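Local coordinates for protein uronate dehydrogenase (Agrobacterium tumefaciens, PDB 3RFX) that probably catalyses the NAD-dependent oxidation of uronic acids such as galacturonate and glucuronate to aldaric acid lactones, at residues I106-S111 and T158-I163; E122-D127 and V202-S207; P170-M175 and D248-F253; S177-H182 and P226-E231. The protein carries 1 engineered substitution. All blocks are in the same frame, centred on the assembly; numbering follows the deposited sequence.

Contact 1. Residues I106-S111 and T158-I163; sequences IVFASS and TALVRI
The regular ladder between 106-111 and 158-163 is distorted at Ser110, where the Ser110 N to Val161 O bond is short (2.8 Å) yet weak, its N-H...O angle only 117°. Inverse gamma turns centred on Ala109 and Arg162 kink both strands here, and the last rung, Ile163 N to Ser110 O, is stretched to 3.4 Å and also weak. Before the kink the parallel pairing is sound: Ala159 N gives to Ile106 O, Phe108 N to Ala159 O (2.9 Å, 159°) and Val161 N to Phe108 O.

Side chains fill both faces of this pair. On one, the methyl CG2 of Thr158 packs against Phe108 CB at 3.7 Å, while Thr158 OG1 turns to Tyr95. With its CG anti to the backbone N (chi1 174°), Phe108 brings CD2 to 3.8 Å from Leu160 CD2. On the other face Val107 CG1 meets Val161 CG2, and Ile163 CD1 reaches back to Ala109 CB, a methyl small enough to admit it.

Glu144 of helix 135-154 bonds Ser110 OG and Arg162 on the Phe108 face, helix 182-194 covers Val107, Ala159, Val161 and Ile163, and strands 67-70 and 202-205 flank the pair within the parallel sheet.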
# COMPACT_ATOMS: atom_id res chain seq x y z
N ILE A 106 -25.93 -4.30 -17.29
CA ILE A 106 -25.45 -3.30 -18.24
C ILE A 106 -23.94 -3.39 -18.48
O ILE A 106 -23.16 -3.49 -17.53
CB ILE A 106 -25.78 -1.89 -17.73
CG1 ILE A 106 -27.30 -1.71 -17.65
CG2 ILE A 106 -25.14 -0.81 -18.64
CD1 ILE A 106 -27.71 -0.51 -16.83
N VAL A 107 -23.54 -3.39 -19.75
CA VAL A 107 -22.14 -3.12 -20.09
C VAL A 107 -22.09 -1.66 -20.50
O VAL A 107 -22.67 -1.27 -21.51
CB VAL A 107 -21.63 -4.03 -21.24
CG1 VAL A 107 -20.20 -3.62 -21.67
CG2 VAL A 107 -21.63 -5.48 -20.82
N PHE A 108 -21.43 -0.83 -19.69
CA PHE A 108 -21.34 0.60 -19.96
C PHE A 108 -20.04 0.93 -20.70
O PHE A 108 -18.97 0.56 -20.24
CB PHE A 108 -21.40 1.38 -18.65
CG PHE A 108 -21.17 2.86 -18.80
CD1 PHE A 108 -21.86 3.59 -19.76
CD2 PHE A 108 -20.29 3.53 -17.97
CE1 PHE A 108 -21.67 4.96 -19.89
CE2 PHE A 108 -20.09 4.90 -18.09
CZ PHE A 108 -20.79 5.62 -19.05
N ALA A 109 -20.15 1.61 -21.83
CA ALA A 109 -18.96 2.11 -22.52
C ALA A 109 -18.44 3.36 -21.82
O ALA A 109 -18.82 4.48 -22.15
CB ALA A 109 -19.28 2.43 -23.98
N SER A 110 -17.59 3.18 -20.81
CA SER A 110 -16.89 4.30 -20.23
C SER A 110 -15.69 4.56 -21.15
O SER A 110 -15.67 4.11 -22.30
CB SER A 110 -16.42 4.00 -18.80
OG SER A 110 -15.92 5.17 -18.17
N SER A 111 -14.68 5.26 -20.65
CA SER A 111 -13.60 5.69 -21.53
C SER A 111 -12.29 5.87 -20.79
O SER A 111 -12.28 6.23 -19.62
CB SER A 111 -14.00 7.03 -22.16
OG SER A 111 -12.94 7.54 -22.93
N THR A 158 -23.38 -3.44 -13.29
CA THR A 158 -22.84 -2.76 -14.47
C THR A 158 -21.34 -3.06 -14.57
O THR A 158 -20.63 -3.00 -13.57
CB THR A 158 -22.98 -1.21 -14.34
OG1 THR A 158 -24.35 -0.84 -14.17
CG2 THR A 158 -22.38 -0.49 -15.56
N ALA A 159 -20.87 -3.39 -15.76
CA ALA A 159 -19.43 -3.42 -16.02
C ALA A 159 -19.03 -2.05 -16.55
O ALA A 159 -19.53 -1.62 -17.58
CB ALA A 159 -19.08 -4.50 -17.05
N LEU A 160 -18.14 -1.36 -15.83
CA LEU A 160 -17.70 -0.02 -16.25
C LEU A 160 -16.46 -0.16 -17.13
O LEU A 160 -15.33 -0.20 -16.63
CB LEU A 160 -17.38 0.84 -15.03
CG LEU A 160 -18.52 0.97 -14.01
CD1 LEU A 160 -18.03 1.69 -12.77
CD2 LEU A 160 -19.72 1.70 -14.64
N VAL A 161 -16.67 -0.25 -18.44
CA VAL A 161 -15.57 -0.58 -19.34
C VAL A 161 -14.91 0.70 -19.85
O VAL A 161 -15.48 1.42 -20.66
CB VAL A 161 -16.04 -1.45 -20.51
CG1 VAL A 161 -14.84 -1.96 -21.30
CG2 VAL A 161 -16.87 -2.62 -19.98
N ARG A 162 -13.71 0.97 -19.36
CA ARG A 162 -12.93 2.13 -19.79
C ARG A 162 -12.24 1.79 -21.10
O ARG A 162 -11.11 1.30 -21.12
CB ARG A 162 -11.93 2.53 -18.71
CG ARG A 162 -12.63 3.07 -17.47
CD ARG A 162 -11.65 3.47 -16.37
NE ARG A 162 -12.35 4.06 -15.23
CZ ARG A 162 -11.78 4.34 -14.07
NH1 ARG A 162 -10.49 4.06 -13.87
NH2 ARG A 162 -12.50 4.88 -13.10
N ILE A 163 -12.95 2.02 -22.19
CA ILE A 163 -12.44 1.65 -23.52
C ILE A 163 -11.16 2.42 -23.87
O ILE A 163 -11.09 3.63 -23.69
CB ILE A 163 -13.52 1.89 -24.59
CG1 ILE A 163 -14.74 1.00 -24.31
CG2 ILE A 163 -12.98 1.57 -25.99
CD1 ILE A 163 -15.95 1.32 -25.17

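Contact 2. Residues E122-D127 and V202-S207; sequences ERLGPD and VVWGAS
Trp204 turns the edge of its indole to the backbone of 122-127: Gly125 C and O and Pro126 N all lie close to the ring plane at its rim. Gly125 O comes nearest, 3.3 Å from Trp204 CZ2, a carbonyl oxygen against a weakly positive aromatic C-H edge. Pro126 N is 3.6 Å from Trp204 NE1, and no hydrogen bond crosses this contact. The ring of Trp214 stacks on Trp204. With CG beside its own backbone N (chi1 -66°), the indole is directed from the strand toward the loop.

Leu124 lies across the indole at about a right angle, its CB 3.9 Å from Trp204 CZ2 and its CD1 4.0 Å from Trp204 CH2, so an aliphatic branch borders the benzo end of the ring.

Strand 202-205 is the last strand of the parallel Rossmann sheet, bonded along one side to 158-163; the loop that connects strand 105-111 to helix 135-154 packs on side chains of this outer strand. Pro126 suits a place beside apolar groups because its ring carries no N-H: its CB rests 4.0 Å from Val202 CB, and the branched Val202 also sends CG2 to within 3.9 Å of Pro126 O. Leu124 is further fixed by backbone bonds to Trp213 and Asp215.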
# COMPACT_ATOMS: atom_id res chain seq x y z
N GLU A 122 2.91 5.82 -16.10
CA GLU A 122 2.34 5.36 -14.83
C GLU A 122 1.35 4.22 -15.05
O GLU A 122 0.40 4.35 -15.82
CB GLU A 122 1.67 6.53 -14.11
CG GLU A 122 1.13 6.16 -12.73
CD GLU A 122 0.62 7.36 -11.95
OE1 GLU A 122 0.77 8.51 -12.42
OE2 GLU A 122 0.07 7.15 -10.84
N ARG A 123 1.57 3.09 -14.38
CA ARG A 123 0.65 1.94 -14.47
C ARG A 123 -0.52 2.15 -13.51
O ARG A 123 -0.31 2.52 -12.36
CB ARG A 123 1.40 0.65 -14.14
CG ARG A 123 0.55 -0.62 -14.17
CD ARG A 123 1.44 -1.87 -14.05
NE ARG A 123 0.66 -3.12 -14.05
CZ ARG A 123 0.17 -3.69 -15.15
NH1 ARG A 123 0.35 -3.13 -16.34
NH2 ARG A 123 -0.52 -4.83 -15.06
N LEU A 124 -1.75 1.93 -13.99
CA LEU A 124 -2.94 2.28 -13.22
C LEU A 124 -3.76 1.06 -12.84
O LEU A 124 -4.08 0.23 -13.68
CB LEU A 124 -3.85 3.23 -14.02
CG LEU A 124 -3.25 4.51 -14.61
CD1 LEU A 124 -4.36 5.36 -15.27
CD2 LEU A 124 -2.52 5.30 -13.54
N GLY A 125 -4.12 0.97 -11.56
CA GLY A 125 -5.12 0.01 -11.12
C GLY A 125 -6.51 0.62 -11.21
O GLY A 125 -6.66 1.81 -11.48
N PRO A 126 -7.55 -0.19 -10.97
CA PRO A 126 -8.94 0.27 -11.12
C PRO A 126 -9.39 1.33 -10.10
O PRO A 126 -10.40 1.99 -10.34
CB PRO A 126 -9.76 -1.02 -10.95
CG PRO A 126 -8.87 -1.94 -10.16
CD PRO A 126 -7.47 -1.62 -10.63
N ASP A 127 -8.67 1.49 -9.00
CA ASP A 127 -9.10 2.42 -7.96
C ASP A 127 -8.44 3.80 -8.03
O ASP A 127 -8.61 4.60 -7.11
CB ASP A 127 -8.84 1.83 -6.56
CG ASP A 127 -9.78 0.67 -6.23
OD1 ASP A 127 -10.72 0.40 -7.01
OD2 ASP A 127 -9.57 0.04 -5.17
N VAL A 202 -14.85 -1.66 -12.29
CA VAL A 202 -14.10 -0.98 -13.34
C VAL A 202 -13.33 -2.02 -14.14
O VAL A 202 -12.64 -2.86 -13.57
CB VAL A 202 -13.11 0.05 -12.75
CG1 VAL A 202 -12.18 0.59 -13.83
CG2 VAL A 202 -13.85 1.18 -12.03
N VAL A 203 -13.46 -1.96 -15.46
CA VAL A 203 -12.75 -2.87 -16.34
C VAL A 203 -11.93 -2.02 -17.30
O VAL A 203 -12.46 -1.13 -17.95
CB VAL A 203 -13.73 -3.71 -17.18
CG1 VAL A 203 -12.98 -4.65 -18.11
CG2 VAL A 203 -14.72 -4.48 -16.27
N TRP A 204 -10.63 -2.30 -17.40
CA TRP A 204 -9.81 -1.57 -18.37
C TRP A 204 -10.02 -2.20 -19.73
O TRP A 204 -9.73 -3.38 -19.92
CB TRP A 204 -8.34 -1.62 -17.97
CG TRP A 204 -8.04 -0.89 -16.69
CD1 TRP A 204 -7.77 -1.45 -15.48
CD2 TRP A 204 -7.99 0.53 -16.51
NE1 TRP A 204 -7.54 -0.46 -14.54
CE2 TRP A 204 -7.67 0.76 -15.15
CE3 TRP A 204 -8.17 1.63 -17.36
CZ2 TRP A 204 -7.52 2.05 -14.63
CZ3 TRP A 204 -8.03 2.91 -16.84
CH2 TRP A 204 -7.71 3.11 -15.48
N GLY A 205 -10.53 -1.41 -20.68
CA GLY A 205 -10.84 -1.94 -21.99
C GLY A 205 -9.65 -1.91 -22.93
O GLY A 205 -9.52 -0.98 -23.72
N ALA A 206 -8.80 -2.92 -22.83
CA ALA A 206 -7.63 -3.06 -23.71
C ALA A 206 -7.34 -4.53 -23.96
O ALA A 206 -7.63 -5.38 -23.11
CB ALA A 206 -6.42 -2.40 -23.08
N SER A 207 -6.75 -4.84 -25.11
CA SER A 207 -6.29 -6.20 -25.36
C SER A 207 -5.04 -6.52 -24.52
O SER A 207 -4.66 -5.73 -23.67
CB SER A 207 -6.05 -6.41 -26.86
OG SER A 207 -7.30 -6.40 -27.54

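Contact 3. Residues P170-M175 and D248-F253; sequences PNNYRM and DALVRF
Asn172 is the first residue of 170-175 to touch the other segment, and the flat end of its side chain lies beside a methyl: Leu250 CD1 is 3.9 Å from Asn172 OD1 and nearly as close to Asn172 CG and ND2. With CG set between the backbone N and the carbonyl carbon (chi1 66°), the amide curls over its own chain and OD1 accepts from Met175 N at 3.1 Å, 150° at the hydrogen. This capping bond, tilted 22° from the carbonyl plane, satisfies the backbone N of Met175, where helix 175-178 begins, a task for which asparagine, with its short acceptor arm, is well suited.

Tyr173 follows, its side chain crossing that of Val251 at about a right angle; Tyr173 CD2 and Val251 CG1 are 4.0 Å apart. The hydroxyl is directed to Arg234, and Pro196 of a neighbouring subunit packs on both Tyr173 and Val251.

Next comes Arg174, whose CB lies 3.6 Å from both Leu250 CD1 and Leu250 O. From there the chain runs extended from CG to NE, its methylenes passing the Leu250 carbonyl while its charged end leaves the apolar patch. Phe253 O lies near the guanidinium plane but 4.4 Å from Arg174 NE, and Arg174 NH2 bonds instead to Gln254 O.

No hydrogen bond joins the two segments. Leu250 and Val251 pack against the Tyr173 ring, the Arg174 methylenes and the flat amide of Asn172, side chains whose polar ends bond within their own segment (Asn172) or to residues beyond the two (Tyr173, Arg174): a combination in keeping with two loops meeting at the surface, near a subunit interface.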
# COMPACT_ATOMS: atom_id res chain seq x y z
N PRO A 170 -4.29 -1.42 -34.49
CA PRO A 170 -3.61 -0.23 -33.96
C PRO A 170 -3.11 0.61 -35.14
O PRO A 170 -2.61 0.04 -36.10
CB PRO A 170 -2.40 -0.81 -33.22
CG PRO A 170 -2.71 -2.27 -33.01
CD PRO A 170 -3.60 -2.67 -34.16
N ASN A 171 -3.24 1.93 -35.07
CA ASN A 171 -2.72 2.75 -36.18
C ASN A 171 -1.86 3.94 -35.78
O ASN A 171 -1.55 4.79 -36.61
CB ASN A 171 -3.84 3.23 -37.10
CG ASN A 171 -4.92 3.96 -36.37
OD1 ASN A 171 -4.66 4.97 -35.71
ND2 ASN A 171 -6.15 3.46 -36.47
N ASN A 172 -1.48 4.00 -34.51
CA ASN A 172 -0.47 4.96 -34.09
C ASN A 172 0.23 4.46 -32.83
O ASN A 172 -0.15 3.41 -32.28
CB ASN A 172 -1.08 6.37 -33.90
CG ASN A 172 -2.08 6.44 -32.75
OD1 ASN A 172 -1.86 5.87 -31.68
ND2 ASN A 172 -3.16 7.17 -32.96
N TYR A 173 1.24 5.18 -32.38
CA TYR A 173 2.09 4.70 -31.29
C TYR A 173 1.30 4.46 -30.00
O TYR A 173 1.54 3.48 -29.29
CB TYR A 173 3.25 5.66 -31.01
CG TYR A 173 4.36 5.00 -30.22
CD1 TYR A 173 5.42 4.37 -30.87
CD2 TYR A 173 4.33 4.97 -28.83
CE1 TYR A 173 6.43 3.74 -30.14
CE2 TYR A 173 5.33 4.33 -28.10
CZ TYR A 173 6.37 3.72 -28.77
OH TYR A 173 7.37 3.09 -28.04
N ARG A 174 0.38 5.36 -29.70
CA ARG A 174 -0.44 5.25 -28.49
C ARG A 174 -1.23 3.94 -28.48
O ARG A 174 -1.38 3.30 -27.43
CB ARG A 174 -1.38 6.45 -28.38
CG ARG A 174 -2.37 6.40 -27.20
CD ARG A 174 -3.01 7.77 -26.98
NE ARG A 174 -4.13 7.73 -26.03
CZ ARG A 174 -5.38 7.41 -26.34
NH1 ARG A 174 -5.70 7.08 -27.59
NH2 ARG A 174 -6.32 7.40 -25.40
N MET A 175 -1.74 3.53 -29.64
CA MET A 175 -2.55 2.31 -29.71
C MET A 175 -1.77 1.04 -29.46
O MET A 175 -2.35 -0.03 -29.25
CB MET A 175 -3.32 2.23 -31.03
CG MET A 175 -4.33 3.34 -31.18
SD MET A 175 -5.46 3.00 -32.54
CE MET A 175 -6.18 4.62 -32.78
N ASP A 248 4.81 15.47 -27.97
CA ASP A 248 3.44 15.27 -28.43
C ASP A 248 2.59 14.64 -27.33
O ASP A 248 3.00 13.68 -26.68
CB ASP A 248 3.42 14.34 -29.65
CG ASP A 248 3.95 15.00 -30.91
OD1 ASP A 248 4.11 16.24 -30.92
OD2 ASP A 248 4.19 14.26 -31.90
N ALA A 249 1.40 15.19 -27.10
CA ALA A 249 0.47 14.62 -26.13
C ALA A 249 0.20 13.15 -26.42
O ALA A 249 -0.04 12.35 -25.51
CB ALA A 249 -0.84 15.41 -26.11
N LEU A 250 0.25 12.79 -27.71
CA LEU A 250 0.07 11.41 -28.15
C LEU A 250 0.96 10.40 -27.42
O LEU A 250 0.57 9.24 -27.26
CB LEU A 250 0.34 11.29 -29.66
CG LEU A 250 0.23 9.86 -30.23
CD1 LEU A 250 -1.23 9.44 -30.36
CD2 LEU A 250 0.94 9.76 -31.57
N VAL A 251 2.15 10.83 -27.00
CA VAL A 251 3.02 9.94 -26.24
C VAL A 251 3.31 10.41 -24.80
O VAL A 251 4.18 9.85 -24.14
CB VAL A 251 4.35 9.70 -26.97
CG1 VAL A 251 4.09 8.94 -28.29
CG2 VAL A 251 5.07 11.03 -27.22
N ARG A 252 2.60 11.42 -24.33
CA ARG A 252 2.84 11.94 -22.98
C ARG A 252 1.71 11.66 -22.00
O ARG A 252 1.95 11.46 -20.80
CB ARG A 252 3.11 13.45 -23.02
CG ARG A 252 4.50 13.79 -23.57
CD ARG A 252 4.63 15.30 -23.77
NE ARG A 252 4.30 16.04 -22.55
CZ ARG A 252 4.10 17.35 -22.49
NH1 ARG A 252 4.19 18.10 -23.59
NH2 ARG A 252 3.80 17.92 -21.34
N PHE A 253 0.48 11.65 -22.51
CA PHE A 253 -0.71 11.54 -21.67
C PHE A 253 -1.57 10.37 -22.10
O PHE A 253 -1.70 10.08 -23.29
CB PHE A 253 -1.53 12.82 -21.72
CG PHE A 253 -0.80 14.01 -21.18
CD1 PHE A 253 -0.75 14.25 -19.81
CD2 PHE A 253 -0.14 14.89 -22.03
CE1 PHE A 253 -0.07 15.34 -19.30
CE2 PHE A 253 0.53 15.98 -21.52
CZ PHE A 253 0.57 16.21 -20.16

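Contact 4. Residues S177-H182 and P226-E231; sequences STWFSH and PKDNAE. With PO4 (phosphate ion), chain F.
Ser181 OG has two hydrogen-bond partners: it donates a hydrogen bond to Asp228 OD2 at 2.6 Å, on the anti lone pair of that oxygen, and accepts from the backbone N of Asp184. The second bond makes Ser181 the N-cap of helix 182-194. Its OG stands between the backbone N and the carbonyl carbon (chi1 71°), where it can reach the carboxylate and the helix amide together, and its CB lies 3.5 Å above the plane of the Trp179 ring, offset toward the rim.

Trp179 brings the benzo end of its indole to the other segment, CE3 3.7 Å from Ala230 CB and CZ3 3.8 Å from Asp228 CB. Ala230 is small enough to let the ring draw close to the backbone, Trp179 CE3 standing 3.6 Å from Ala230 CA. The indole NE1 bonds Thr167 O. Asn229 forms an Asx turn, its OD1 accepting from Glu231 N, while its ND2 bonds Asp210 OD1.

Beyond the cap, His182 ND1 donates in the ring plane to O1 of a phosphate ion at 2.6 Å, nearly straight at 171°; Arg22 binds the same ion, which probably came from the crystallisation liquor.

An acidic side chain thus faces the start of a helix through a serine. The helix dipole may favour a charged Asp228, though Asp183 and Asp184 nearby would oppose this.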
# COMPACT_ATOMS: atom_id res chain seq x y z
N SER A 177 -0.45 0.65 -26.89
CA SER A 177 -0.82 0.46 -25.49
C SER A 177 -2.33 0.36 -25.31
O SER A 177 -2.80 -0.42 -24.48
CB SER A 177 -0.27 1.59 -24.60
OG SER A 177 1.15 1.68 -24.71
N THR A 178 -3.09 1.15 -26.07
CA THR A 178 -4.53 1.30 -25.81
C THR A 178 -5.46 0.42 -26.64
O THR A 178 -6.66 0.37 -26.38
CB THR A 178 -5.00 2.76 -26.00
OG1 THR A 178 -4.80 3.15 -27.37
CG2 THR A 178 -4.25 3.72 -25.08
N TRP A 179 -4.91 -0.27 -27.64
CA TRP A 179 -5.74 -1.06 -28.56
C TRP A 179 -6.60 -2.06 -27.82
O TRP A 179 -6.13 -2.77 -26.94
CB TRP A 179 -4.87 -1.81 -29.56
CG TRP A 179 -5.66 -2.50 -30.66
CD1 TRP A 179 -6.66 -1.96 -31.42
CD2 TRP A 179 -5.48 -3.84 -31.14
NE1 TRP A 179 -7.12 -2.88 -32.33
CE2 TRP A 179 -6.41 -4.05 -32.17
CE3 TRP A 179 -4.62 -4.89 -30.78
CZ2 TRP A 179 -6.50 -5.25 -32.86
CZ3 TRP A 179 -4.71 -6.08 -31.46
CH2 TRP A 179 -5.65 -6.26 -32.49
N PHE A 180 -7.88 -2.09 -28.20
CA PHE A 180 -8.84 -3.06 -27.67
C PHE A 180 -9.47 -3.70 -28.90
O PHE A 180 -10.28 -3.07 -29.58
CB PHE A 180 -9.91 -2.30 -26.89
CG PHE A 180 -10.78 -3.19 -26.00
CD1 PHE A 180 -10.38 -4.47 -25.66
CD2 PHE A 180 -11.97 -2.69 -25.49
CE1 PHE A 180 -11.19 -5.27 -24.82
CE2 PHE A 180 -12.77 -3.47 -24.65
CZ PHE A 180 -12.38 -4.75 -24.32
N SER A 181 -9.09 -4.93 -29.21
CA SER A 181 -9.56 -5.57 -30.44
C SER A 181 -11.06 -5.85 -30.39
O SER A 181 -11.64 -5.98 -29.31
CB SER A 181 -8.81 -6.86 -30.72
OG SER A 181 -9.20 -7.87 -29.79
N HIS A 182 -11.69 -5.96 -31.56
CA HIS A 182 -13.10 -6.36 -31.60
C HIS A 182 -13.31 -7.70 -30.91
O HIS A 182 -14.22 -7.83 -30.08
CB HIS A 182 -13.60 -6.42 -33.05
CG HIS A 182 -13.65 -5.09 -33.72
ND1 HIS A 182 -13.71 -4.95 -35.09
CD2 HIS A 182 -13.65 -3.84 -33.22
CE1 HIS A 182 -13.75 -3.67 -35.40
NE2 HIS A 182 -13.72 -2.97 -34.28
N PRO A 226 -7.98 -11.28 -22.24
CA PRO A 226 -7.91 -10.92 -23.66
C PRO A 226 -6.80 -11.69 -24.38
O PRO A 226 -5.82 -12.08 -23.74
CB PRO A 226 -7.61 -9.42 -23.65
CG PRO A 226 -7.09 -9.12 -22.28
CD PRO A 226 -7.68 -10.15 -21.35
N LYS A 227 -6.95 -11.91 -25.68
CA LYS A 227 -6.04 -12.77 -26.43
C LYS A 227 -5.20 -12.03 -27.47
O LYS A 227 -4.15 -12.51 -27.88
CB LYS A 227 -6.81 -13.91 -27.12
CG LYS A 227 -7.60 -14.79 -26.16
CD LYS A 227 -6.68 -15.42 -25.12
CE LYS A 227 -7.46 -16.19 -24.06
NZ LYS A 227 -6.54 -16.81 -23.07
N ASP A 228 -5.66 -10.87 -27.92
CA ASP A 228 -4.92 -10.14 -28.96
C ASP A 228 -3.83 -9.27 -28.33
O ASP A 228 -3.87 -9.01 -27.14
CB ASP A 228 -5.88 -9.33 -29.81
CG ASP A 228 -6.78 -10.21 -30.67
OD1 ASP A 228 -6.25 -11.17 -31.29
OD2 ASP A 228 -8.00 -9.97 -30.73
N ASN A 229 -2.86 -8.85 -29.14
CA ASN A 229 -1.70 -8.13 -28.61
C ASN A 229 -1.24 -7.11 -29.64
O ASN A 229 -0.79 -7.48 -30.74
CB ASN A 229 -0.58 -9.14 -28.33
CG ASN A 229 0.61 -8.53 -27.61
OD1 ASN A 229 0.76 -7.30 -27.53
ND2 ASN A 229 1.47 -9.39 -27.08
N ALA A 230 -1.36 -5.83 -29.29
CA ALA A 230 -1.02 -4.75 -30.22
C ALA A 230 0.46 -4.76 -30.61
O ALA A 230 0.84 -4.22 -31.65
CB ALA A 230 -1.40 -3.41 -29.60
N GLU A 231 1.29 -5.39 -29.79
CA GLU A 231 2.73 -5.39 -30.04
C GLU A 231 3.06 -5.98 -31.41
O GLU A 231 4.07 -5.61 -32.03
CB GLU A 231 3.46 -6.15 -28.93
CG GLU A 231 4.98 -6.03 -28.97
CD GLU A 231 5.50 -4.62 -28.74
OE1 GLU A 231 4.78 -3.77 -28.15
OE2 GLU A 231 6.66 -4.36 -29.14
P PO4 F . -14.83 -7.54 -37.29
O1 PO4 F . -13.53 -7.04 -36.69
O2 PO4 F . -14.59 -8.87 -37.96
O3 PO4 F . -15.86 -7.71 -36.20
O4 PO4 F . -15.33 -6.54 -38.30

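In the fold
Contact 1 is buried, within the parallel sheet and nearest the centre of the chain, and is the one contact whose segments pair through a backbone ladder. Contact 2, only partly buried, shares its sheet: strand 158-163 passes Arg162 backbone bonds to Val203 and Gly205, so the outer strand links core to loop. The residues following that strand lead into contact 4, also buried, where Ser207 bonds Trp179 O and Ser181 N. Contact 3 lies farthest out, a surface meeting of loops about 14 Å between centres from contact 4, which is nested within the chain loop that contact 3 closes; Pro170 packs on Trp179 and Ala230. Cross-segment hydrogen bonds mark contacts 1 and 4, whereas contacts 2 and 3 rely on van der Waals packing.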